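Local coordinates for hypothetical leucine rich repeat protein (Pseudoflavonifractor capillosus, PDB 4OJU) that is of unknown function but, as the BspA-type leucine-rich-repeat part of a longer protein with SLH domains, probably binds other proteins, at residues P54-I58 / V73-I78; F63-T69 / F85-S90; L106-D112 / N128-N134. All coordinates share one frame; numbering follows the deposited sequence.

Interaction 1: residues P54-I58 / V73-I78; sequences PVTVI and VPDSVI
The hydroxyl of S76 reaches from its turn to strand 52-58, donating to the carbonyl oxygen of V55 with OG and O 2.7 Å apart; the donor comes in tilted from the carbonyl plane. A43 O is a second acceptor partner of the same OG, so two backbone carbonyls compete for one hydroxyl proton. OG can do this because it stands between the backbone N and the carbonyl carbon (chi1 59°). With an alanine here, V55 O is likely to lose its hydroxyl donor and the turn its side-chain tie to the strand.

The next carbonyl along is held by the main chain: I78 N gives T56 O a nearly straight bond of 2.8 Å (166°). V77 N does not bond to the strand, being used by P74 O to close a type I turn. Weaker CA-H...O contacts complete the seam, from T56 CA to S76 O at 3.4 Å and from V77 CA to T56 O. The loop between strands 70-72 and 79-80 thus turns against strand 52-58, where successive coils of the leucine-rich-repeat region meet.

On the buried side, I58 and V77 meet at about a right angle, I58 CD1 to V77 CG2 at 3.9 Å, while I58 CG1 approaches V73 CG1 at 4.3 Å. Branched aliphatic residues suit this interior. The chemistry divides in two: polar bonds set how the turn meets the strand, and apolar branches fill the interior behind it.

Interaction 2: residues F63-T69 / F85-S90; sequences FEETNIT and FAYCNS
F63 lays its ring on that of F85, and its atoms meet the partner one after another. CB of F63 begins 3.7 Å from CD1 of F85; CG sits 3.6 Å from F85 CE1, and F63 CD1 comes closest of all, 3.3 Å from that same CE1. Farther out, F63 CE1 and CZ still pass near F85 CE1, which lies over one face of the F63 ring toward its rim. The result is an offset stack, centroids 4.7 Å apart and planes at 23°, with both side chains pointing the same way. I68 adds CD1 at the edge of the F85 ring, 3.7 Å from F85 CD1; its CG1 lies between backbone N and carbonyl carbon (chi1 62°), which swings the chain across F85.

The backbones match as well. Each segment makes a type II turn, F63 to T66 and F85 to C88, and E65 N donates to A86 O at 2.9 Å (169°). E65 and Y87 hold equivalent places with positive phi, and E65 CG lies 3.6 Å from Y87 CB. In the conformers given, their polar ends serve the assembly: E65 pairs with K61 and R82 of the second subunit, and Y87 OH bonds to Y87 OH there. Where the segments part, a water bridges T66 O, I68 O and S90 N.

The phenylalanines form a ladder of like residues on successive coils of the repeat, flat apolar rings suiting its buried interior. F63 stacks on Y29 of strand 24-29 and F85 meets F108, while I58 of strand 52-58 packs against both.

Interaction 3: residues L106-D112 / N128-N134; sequences LAFASCD and NPFRWSN. With MG (magnesium ion), chain H.
L106 opens the contact by giving its backbone N-H to N128 O at 2.9 Å, the donor standing above the carbonyl plane. Its side chain runs alongside R131, CD2 lying 3.5 Å from R131 CB and also touching the W132 ring, as a compact branched residue can. A107, small enough to sit close, meets P129 with its CB. F108 N donates to P129 O at 2.7 Å, in the carbonyl plane, and F108 lies side by side with F130, its CB 3.8 Å from F130 CD1.

Matching residues on successive coils, here F108 and F130, are a signature of leucine-rich repeats, in which each coil stacks on the next. S133 stitches the coils: its OG, anti to the carbonyl carbon (chi1 -66°), donates to F108 O at 2.6 Å. A109 CB comes near W132 CE3, and S110 N bonds to R131 O at 2.9 Å. S133 OG then accepts the N-H of C111, N to OG 2.8 Å, along an almost straight line (174°).

D112 ends the segment at a magnesium ion, which its OD2 binds at 2.2 Å. OD1 accepts a hydrogen bond from a metal-bound water that S110 OG also holds, and the carboxylate is stacked on the N134 amide with planes 18° apart. Four waters and E105 of the second subunit fill the other positions, while R131 of this chain makes a salt bridge to D112 of that subunit.

Overall arrangement
The three contacts lie within one BspA-type repeat region, a coil of short strands and loops without helix. Interactions 1 and 2 interleave along the chain, their segments alternating, and interaction 3 follows both. The centres of interactions 1 and 2 are about 19 Å apart, on opposite sides of the chain's centre, yet they touch inside the coil where I58 and V73 pack on F85. Interactions 2 and 3 are nearer, about 11 Å between centres, and stack as successive steps on one side: F85 N and Y87 N probably bond to A107 O and A109 O. Both also reach the second subunit, so the same ladder of loops builds the core and a magnesium-containing interface.

Interaction 1: residues P54-I58 / V73-I78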
loop_
_atom_site.group_PDB
_atom_site.type_symbol
_atom_site.label_atom_id
_atom_site.label_comp_id
_atom_site.label_asym_id
_atom_site.label_seq_id
_atom_site.Cartn_x
_atom_site.Cartn_y
_atom_site.Cartn_z
ATOM N N PRO A 54 -22.050 28.449 -7.090
ATOM C CA PRO A 54 -21.624 27.451 -6.107
ATOM C C PRO A 54 -20.283 26.806 -6.492
ATOM O O PRO A 54 -20.013 26.576 -7.671
ATOM C CB PRO A 54 -22.768 26.429 -6.132
ATOM C CG PRO A 54 -23.323 26.499 -7.520
ATOM C CD PRO A 54 -23.169 27.951 -7.932
ATOM N N VAL A 55 -19.453 26.513 -5.494
ATOM C CA VAL A 55 -18.168 25.832 -5.694
ATOM C C VAL A 55 -18.480 24.340 -5.666
ATOM O O VAL A 55 -18.677 23.767 -4.594
ATOM C CB VAL A 55 -17.136 26.260 -4.623
ATOM C CG1 VAL A 55 -15.829 25.477 -4.787
ATOM C CG2 VAL A 55 -16.899 27.777 -4.673
ATOM N N THR A 56 -18.567 23.723 -6.829
ATOM C CA THR A 56 -19.020 22.331 -6.891
ATOM C C THR A 56 -17.890 21.318 -7.071
ATOM O O THR A 56 -18.119 20.109 -6.922
ATOM C CB THR A 56 -20.043 22.186 -8.030
ATOM O OG1 THR A 56 -19.388 22.458 -9.261
ATOM C CG2 THR A 56 -21.274 23.115 -7.854
ATOM N N VAL A 57 -16.701 21.781 -7.427
ATOM C CA VAL A 57 -15.567 20.872 -7.679
ATOM C C VAL A 57 -14.286 21.432 -7.080
ATOM O O VAL A 57 -14.010 22.632 -7.208
ATOM C CB VAL A 57 -15.363 20.616 -9.227
ATOM C CG1 VAL A 57 -14.150 19.716 -9.523
ATOM C CG2 VAL A 57 -16.606 20.038 -9.883
ATOM N N ILE A 58 -13.471 20.546 -6.471
ATOM C CA ILE A 58 -12.104 20.850 -6.085
ATOM C C ILE A 58 -11.285 20.298 -7.239
ATOM O O ILE A 58 -11.288 19.085 -7.465
ATOM C CB ILE A 58 -11.664 20.298 -4.699
ATOM C CG1 ILE A 58 -12.651 20.681 -3.554
ATOM C CG2 ILE A 58 -10.220 20.743 -4.387
ATOM C CD1 ILE A 58 -13.023 22.222 -3.434
ATOM N N VAL A 73 -14.211 21.108 3.212
ATOM C CA VAL A 73 -14.743 21.028 1.859
ATOM C C VAL A 73 -16.245 21.325 2.029
ATOM O O VAL A 73 -16.920 20.564 2.720
ATOM C CB VAL A 73 -14.436 19.660 1.212
ATOM C CG1 VAL A 73 -15.019 19.585 -0.193
ATOM C CG2 VAL A 73 -12.932 19.391 1.192
ATOM N N PRO A 74 -16.752 22.478 1.550
ATOM C CA PRO A 74 -18.143 22.863 1.865
ATOM C C PRO A 74 -19.178 21.992 1.172
ATOM O O PRO A 74 -18.847 21.329 0.187
ATOM C CB PRO A 74 -18.213 24.313 1.397
ATOM C CG PRO A 74 -17.242 24.361 0.266
ATOM C CD PRO A 74 -16.086 23.512 0.741
ATOM N N ASP A 75 -20.447 22.035 1.697
ATOM C CA ASP A 75 -21.590 21.236 1.237
ATOM C C ASP A 75 -21.977 21.516 -0.228
ATOM O O ASP A 75 -22.840 20.827 -0.786
ATOM C CB ASP A 75 -22.809 21.435 2.168
ATOM C CG ASP A 75 -23.339 22.859 2.308
ATOM O OD1 ASP A 75 -23.096 23.682 1.392
ATOM O OD2 ASP A 75 -24.022 23.144 3.323
ATOM N N SER A 76 -21.350 22.508 -0.858
ATOM C CA SER A 76 -21.620 22.815 -2.267
ATOM C C SER A 76 -20.830 21.834 -3.201
ATOM O O SER A 76 -21.188 21.654 -4.359
ATOM C CB SER A 76 -21.217 24.253 -2.561
ATOM O OG SER A 76 -19.836 24.410 -2.269
ATOM N N VAL A 77 -19.765 21.209 -2.689
ATOM C CA VAL A 77 -18.867 20.353 -3.493
ATOM C C VAL A 77 -19.472 18.972 -3.767
ATOM O O VAL A 77 -19.879 18.255 -2.841
ATOM C CB VAL A 77 -17.471 20.253 -2.819
ATOM C CG1 VAL A 77 -16.554 19.255 -3.535
ATOM C CG2 VAL A 77 -16.800 21.630 -2.746
ATOM N N ILE A 78 -19.483 18.599 -5.056
ATOM C CA ILE A 78 -19.996 17.317 -5.559
ATOM C C ILE A 78 -18.829 16.355 -5.825
ATOM O O ILE A 78 -18.974 15.148 -5.657
ATOM C CB ILE A 78 -20.835 17.560 -6.851
ATOM C CG1 ILE A 78 -22.006 18.540 -6.615
ATOM C CG2 ILE A 78 -21.320 16.250 -7.518
ATOM C CD1 ILE A 78 -22.913 18.246 -5.450
#

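Interaction 2: residues F63-T69 / F85-S90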
loop_
_atom_site.group_PDB
_atom_site.type_symbol
_atom_site.label_atom_id
_atom_site.label_comp_id
_atom_site.label_asym_id
_atom_site.label_seq_id
_atom_site.Cartn_x
_atom_site.Cartn_y
_atom_site.Cartn_z
ATOM N N PHE A 63 -4.608 21.668 -4.384
ATOM C CA PHE A 63 -3.842 21.850 -3.145
ATOM C C PHE A 63 -2.585 21.007 -3.109
ATOM O O PHE A 63 -2.027 20.816 -2.034
ATOM C CB PHE A 63 -4.697 21.456 -1.929
ATOM C CG PHE A 63 -5.817 22.403 -1.599
ATOM C CD1 PHE A 63 -7.028 22.343 -2.285
ATOM C CD2 PHE A 63 -5.684 23.323 -0.570
ATOM C CE1 PHE A 63 -8.078 23.189 -1.947
ATOM C CE2 PHE A 63 -6.737 24.162 -0.229
ATOM C CZ PHE A 63 -7.916 24.109 -0.931
ATOM N N GLU A 64 -2.132 20.511 -4.256
ATOM C CA GLU A 64 -0.967 19.631 -4.337
ATOM C C GLU A 64 0.253 20.225 -3.666
ATOM O O GLU A 64 0.611 21.363 -3.967
ATOM C CB GLU A 64 -0.632 19.346 -5.816
ATOM C CG GLU A 64 0.451 18.309 -6.030
ATOM C CD GLU A 64 1.108 18.288 -7.398
ATOM O OE1 GLU A 64 0.947 19.274 -8.157
ATOM O OE2 GLU A 64 1.900 17.349 -7.644
ATOM N N GLU A 65 0.912 19.438 -2.791
ATOM C CA GLU A 65 2.147 19.813 -2.098
ATOM C C GLU A 65 2.026 21.151 -1.347
ATOM O O GLU A 65 2.989 21.921 -1.340
ATOM C CB GLU A 65 3.331 19.894 -3.097
ATOM C CG GLU A 65 3.757 18.567 -3.704
ATOM C CD GLU A 65 4.322 18.604 -5.115
ATOM O OE1 GLU A 65 4.683 19.709 -5.589
ATOM O OE2 GLU A 65 4.411 17.521 -5.744
ATOM N N THR A 66 0.862 21.442 -0.732
ATOM C CA THR A 66 0.717 22.700 0.034
ATOM C C THR A 66 0.931 22.398 1.516
ATOM O O THR A 66 1.020 21.233 1.905
ATOM C CB THR A 66 -0.598 23.441 -0.253
ATOM O OG1 THR A 66 -1.684 22.581 0.078
ATOM C CG2 THR A 66 -0.704 23.916 -1.692
ATOM N N ASN A 67 1.017 23.444 2.340
ATOM C CA ASN A 67 1.332 23.336 3.769
ATOM C C ASN A 67 0.074 23.236 4.640
ATOM O O ASN A 67 0.163 23.430 5.854
ATOM C CB ASN A 67 2.144 24.584 4.184
ATOM C CG ASN A 67 1.360 25.886 4.093
ATOM O OD1 ASN A 67 0.219 25.944 3.615
ATOM N ND2 ASN A 67 1.947 26.973 4.545
ATOM N N ILE A 68 -1.100 23.006 4.034
ATOM C CA ILE A 68 -2.340 22.996 4.811
ATOM C C ILE A 68 -2.315 21.917 5.905
ATOM O O ILE A 68 -1.771 20.832 5.704
ATOM C CB ILE A 68 -3.606 22.880 3.927
ATOM C CG1 ILE A 68 -3.645 21.566 3.109
ATOM C CG2 ILE A 68 -3.763 24.131 3.034
ATOM C CD1 ILE A 68 -5.099 21.223 2.526
ATOM N N THR A 69 -2.877 22.250 7.066
ATOM C CA THR A 69 -2.972 21.347 8.217
ATOM C C THR A 69 -4.388 20.800 8.332
ATOM O O THR A 69 -4.605 19.748 8.922
ATOM C CB THR A 69 -2.554 22.059 9.505
ATOM O OG1 THR A 69 -3.297 23.276 9.612
ATOM C CG2 THR A 69 -1.047 22.339 9.564
ATOM N N PHE A 85 -5.593 16.966 -3.083
ATOM C CA PHE A 85 -4.870 17.239 -1.838
ATOM C C PHE A 85 -3.633 16.354 -1.691
ATOM O O PHE A 85 -3.185 16.103 -0.570
ATOM C CB PHE A 85 -5.792 17.020 -0.633
ATOM C CG PHE A 85 -6.973 17.946 -0.612
ATOM C CD1 PHE A 85 -6.874 19.209 -0.046
ATOM C CD2 PHE A 85 -8.191 17.555 -1.159
ATOM C CE1 PHE A 85 -7.970 20.062 -0.022
ATOM C CE2 PHE A 85 -9.292 18.405 -1.120
ATOM C CZ PHE A 85 -9.165 19.668 -0.586
ATOM N N ALA A 86 -3.078 15.892 -2.792
ATOM C CA ALA A 86 -1.948 14.986 -2.694
ATOM C C ALA A 86 -0.668 15.660 -2.227
ATOM O O ALA A 86 -0.451 16.845 -2.512
ATOM C CB ALA A 86 -1.717 14.334 -4.037
ATOM N N TYR A 87 0.194 14.886 -1.540
ATOM C CA TYR A 87 1.513 15.267 -1.025
ATOM C C TYR A 87 1.430 16.436 -0.035
ATOM O O TYR A 87 2.387 17.201 0.104
ATOM C CB TYR A 87 2.514 15.554 -2.176
ATOM C CG TYR A 87 2.522 14.447 -3.208
ATOM C CD1 TYR A 87 3.101 13.211 -2.930
ATOM C CD2 TYR A 87 1.901 14.614 -4.441
ATOM C CE1 TYR A 87 3.047 12.162 -3.850
ATOM C CE2 TYR A 87 1.865 13.580 -5.379
ATOM C CZ TYR A 87 2.423 12.351 -5.071
ATOM O OH TYR A 87 2.391 11.334 -5.992
ATOM N N CYS A 88 0.310 16.520 0.698
ATOM C CA CYS A 88 0.095 17.537 1.745
ATOM C C CYS A 88 0.523 16.908 3.056
ATOM O O CYS A 88 -0.266 16.288 3.756
ATOM C CB CYS A 88 -1.351 18.018 1.770
ATOM S SG CYS A 88 -1.791 19.050 0.351
ATOM N N ASN A 89 1.802 17.041 3.354
ATOM C CA ASN A 89 2.383 16.320 4.461
ATOM C C ASN A 89 2.057 16.856 5.836
ATOM O O ASN A 89 2.345 16.156 6.805
ATOM C CB ASN A 89 3.873 16.116 4.262
ATOM C CG ASN A 89 4.125 14.896 3.384
ATOM O OD1 ASN A 89 3.293 13.944 3.265
ATOM N ND2 ASN A 89 5.266 14.910 2.724
ATOM N N SER A 90 1.342 17.986 5.939
ATOM C CA SER A 90 0.918 18.463 7.257
ATOM C C SER A 90 -0.591 18.314 7.414
ATOM O O SER A 90 -1.121 18.646 8.459
ATOM C CB SER A 90 1.328 19.916 7.477
ATOM O OG SER A 90 2.731 20.037 7.373
HETATM O O HOH W 1 0.032 19.891 4.137
HETATM O O HOH W 2 3.503 19.426 2.147
HETATM O O HOH W 3 2.141 23.448 7.497
#

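Interaction 3: residues L106-D112 / N128-N134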
loop_
_atom_site.group_PDB
_atom_site.type_symbol
_atom_site.label_atom_id
_atom_site.label_comp_id
_atom_site.label_asym_id
_atom_site.label_seq_id
_atom_site.Cartn_x
_atom_site.Cartn_y
_atom_site.Cartn_z
ATOM N N LEU A 106 -6.438 9.244 -6.184
ATOM C CA LEU A 106 -5.315 9.797 -5.451
ATOM C C LEU A 106 -5.589 11.196 -4.852
ATOM O O LEU A 106 -4.641 11.947 -4.596
ATOM C CB LEU A 106 -4.095 9.850 -6.397
ATOM C CG LEU A 106 -3.668 8.550 -7.076
ATOM C CD1 LEU A 106 -2.601 8.824 -8.150
ATOM C CD2 LEU A 106 -3.133 7.596 -6.055
ATOM N N ALA A 107 -6.853 11.548 -4.607
ATOM C CA ALA A 107 -7.235 12.876 -4.083
ATOM C C ALA A 107 -6.559 13.184 -2.735
ATOM O O ALA A 107 -6.224 14.332 -2.476
ATOM C CB ALA A 107 -8.748 12.968 -3.938
ATOM N N PHE A 108 -6.310 12.156 -1.903
ATOM C CA PHE A 108 -5.628 12.355 -0.617
ATOM C C PHE A 108 -4.393 11.460 -0.585
ATOM O O PHE A 108 -4.086 10.841 0.437
ATOM C CB PHE A 108 -6.589 12.051 0.567
ATOM C CG PHE A 108 -7.739 13.025 0.643
ATOM C CD1 PHE A 108 -7.582 14.260 1.263
ATOM C CD2 PHE A 108 -8.963 12.728 0.051
ATOM C CE1 PHE A 108 -8.642 15.170 1.316
ATOM C CE2 PHE A 108 -10.019 13.649 0.090
ATOM C CZ PHE A 108 -9.839 14.872 0.698
ATOM N N ALA A 109 -3.691 11.368 -1.716
ATOM C CA ALA A 109 -2.530 10.488 -1.835
ATOM C C ALA A 109 -1.283 11.042 -1.171
ATOM O O ALA A 109 -1.044 12.251 -1.193
ATOM C CB ALA A 109 -2.231 10.203 -3.299
ATOM N N SER A 110 -0.464 10.143 -0.600
ATOM C CA SER A 110 0.810 10.491 0.051
ATOM C C SER A 110 0.680 11.694 1.043
ATOM O O SER A 110 1.478 12.642 0.994
ATOM C CB SER A 110 1.863 10.785 -1.023
ATOM O OG SER A 110 3.161 11.020 -0.505
ATOM N N CYS A 111 -0.358 11.654 1.901
ATOM C CA CYS A 111 -0.638 12.617 2.980
ATOM C C CYS A 111 -0.283 11.879 4.247
ATOM O O CYS A 111 -1.136 11.235 4.858
ATOM C CB CYS A 111 -2.108 13.049 2.964
ATOM S SG CYS A 111 -2.544 14.120 1.580
ATOM N N ASP A 112 0.972 11.937 4.622
ATOM C CA ASP A 112 1.511 11.099 5.688
ATOM C C ASP A 112 1.059 11.472 7.098
ATOM O O ASP A 112 1.198 10.630 7.979
ATOM C CB ASP A 112 3.043 11.038 5.585
ATOM C CG ASP A 112 3.535 10.447 4.265
ATOM O OD1 ASP A 112 2.739 9.729 3.584
ATOM O OD2 ASP A 112 4.726 10.634 3.945
ATOM N N ASN A 128 -9.247 4.884 -5.538
ATOM C CA ASN A 128 -8.122 4.858 -4.549
ATOM C C ASN A 128 -7.559 6.262 -4.208
ATOM O O ASN A 128 -6.533 6.697 -4.734
ATOM C CB ASN A 128 -6.986 3.907 -4.916
ATOM C CG ASN A 128 -6.045 3.645 -3.748
ATOM O OD1 ASN A 128 -6.182 4.189 -2.633
ATOM N ND2 ASN A 128 -5.089 2.784 -3.953
ATOM N N PRO A 129 -8.257 6.993 -3.318
ATOM C CA PRO A 129 -7.812 8.357 -2.993
ATOM C C PRO A 129 -6.688 8.398 -1.965
ATOM O O PRO A 129 -6.121 9.452 -1.769
ATOM C CB PRO A 129 -9.081 8.998 -2.385
ATOM C CG PRO A 129 -10.233 8.002 -2.706
ATOM C CD PRO A 129 -9.541 6.687 -2.653
ATOM N N PHE A 130 -6.415 7.300 -1.263
ATOM C CA PHE A 130 -5.493 7.308 -0.124
ATOM C C PHE A 130 -4.172 6.575 -0.360
ATOM O O PHE A 130 -3.404 6.387 0.592
ATOM C CB PHE A 130 -6.229 6.697 1.072
ATOM C CG PHE A 130 -7.651 7.233 1.197
ATOM C CD1 PHE A 130 -7.884 8.571 1.499
ATOM C CD2 PHE A 130 -8.747 6.386 1.064
ATOM C CE1 PHE A 130 -9.188 9.064 1.610
ATOM C CE2 PHE A 130 -10.047 6.880 1.177
ATOM C CZ PHE A 130 -10.256 8.217 1.441
ATOM N N ARG A 131 -3.867 6.228 -1.623
ATOM C CA ARG A 131 -2.623 5.526 -1.957
ATOM C C ARG A 131 -1.412 6.277 -1.406
ATOM O O ARG A 131 -1.370 7.508 -1.502
ATOM C CB ARG A 131 -2.479 5.351 -3.475
ATOM C CG ARG A 131 -1.448 4.278 -3.866
ATOM C CD ARG A 131 -1.586 3.960 -5.335
ATOM N NE ARG A 131 -0.564 3.024 -5.799
ATOM C CZ ARG A 131 -0.433 2.626 -7.064
ATOM N NH1 ARG A 131 -1.283 3.046 -7.988
ATOM N NH2 ARG A 131 0.535 1.790 -7.405
ATOM N N TRP A 132 -0.469 5.534 -0.780
ATOM C CA TRP A 132 0.798 6.020 -0.195
ATOM C C TRP A 132 0.593 6.866 1.068
ATOM O O TRP A 132 1.579 7.314 1.651
ATOM C CB TRP A 132 1.671 6.812 -1.220
ATOM C CG TRP A 132 1.836 6.126 -2.542
ATOM C CD1 TRP A 132 2.318 4.871 -2.761
ATOM C CD2 TRP A 132 1.448 6.637 -3.827
ATOM N NE1 TRP A 132 2.264 4.572 -4.105
ATOM C CE2 TRP A 132 1.747 5.642 -4.783
ATOM C CE3 TRP A 132 0.902 7.859 -4.267
ATOM C CZ2 TRP A 132 1.474 5.806 -6.148
ATOM C CZ3 TRP A 132 0.690 8.042 -5.627
ATOM C CH2 TRP A 132 0.957 7.014 -6.549
ATOM N N SER A 133 -0.646 7.108 1.488
ATOM C CA SER A 133 -0.854 7.837 2.734
ATOM C C SER A 133 -0.699 6.814 3.866
ATOM O O SER A 133 -1.654 6.107 4.213
ATOM C CB SER A 133 -2.208 8.531 2.757
ATOM O OG SER A 133 -2.224 9.542 1.767
ATOM N N ASN A 134 0.545 6.740 4.380
ATOM C CA ASN A 134 1.104 5.843 5.393
ATOM C C ASN A 134 0.156 5.557 6.579
ATOM O O ASN A 134 -0.185 4.393 6.811
ATOM C CB ASN A 134 2.474 6.398 5.916
ATOM C CG ASN A 134 3.610 6.509 4.885
ATOM O OD1 ASN A 134 3.473 6.175 3.701
ATOM N ND2 ASN A 134 4.801 6.917 5.331
HETATM MG MG MG H . 5.934 9.920 2.228
HETATM O O HOH W 4 4.266 9.299 1.164
HETATM O O HOH W 5 6.078 11.870 1.669
HETATM O O HOH W 6 7.855 10.391 3.314
HETATM O O HOH W 7 6.287 7.885 2.926
#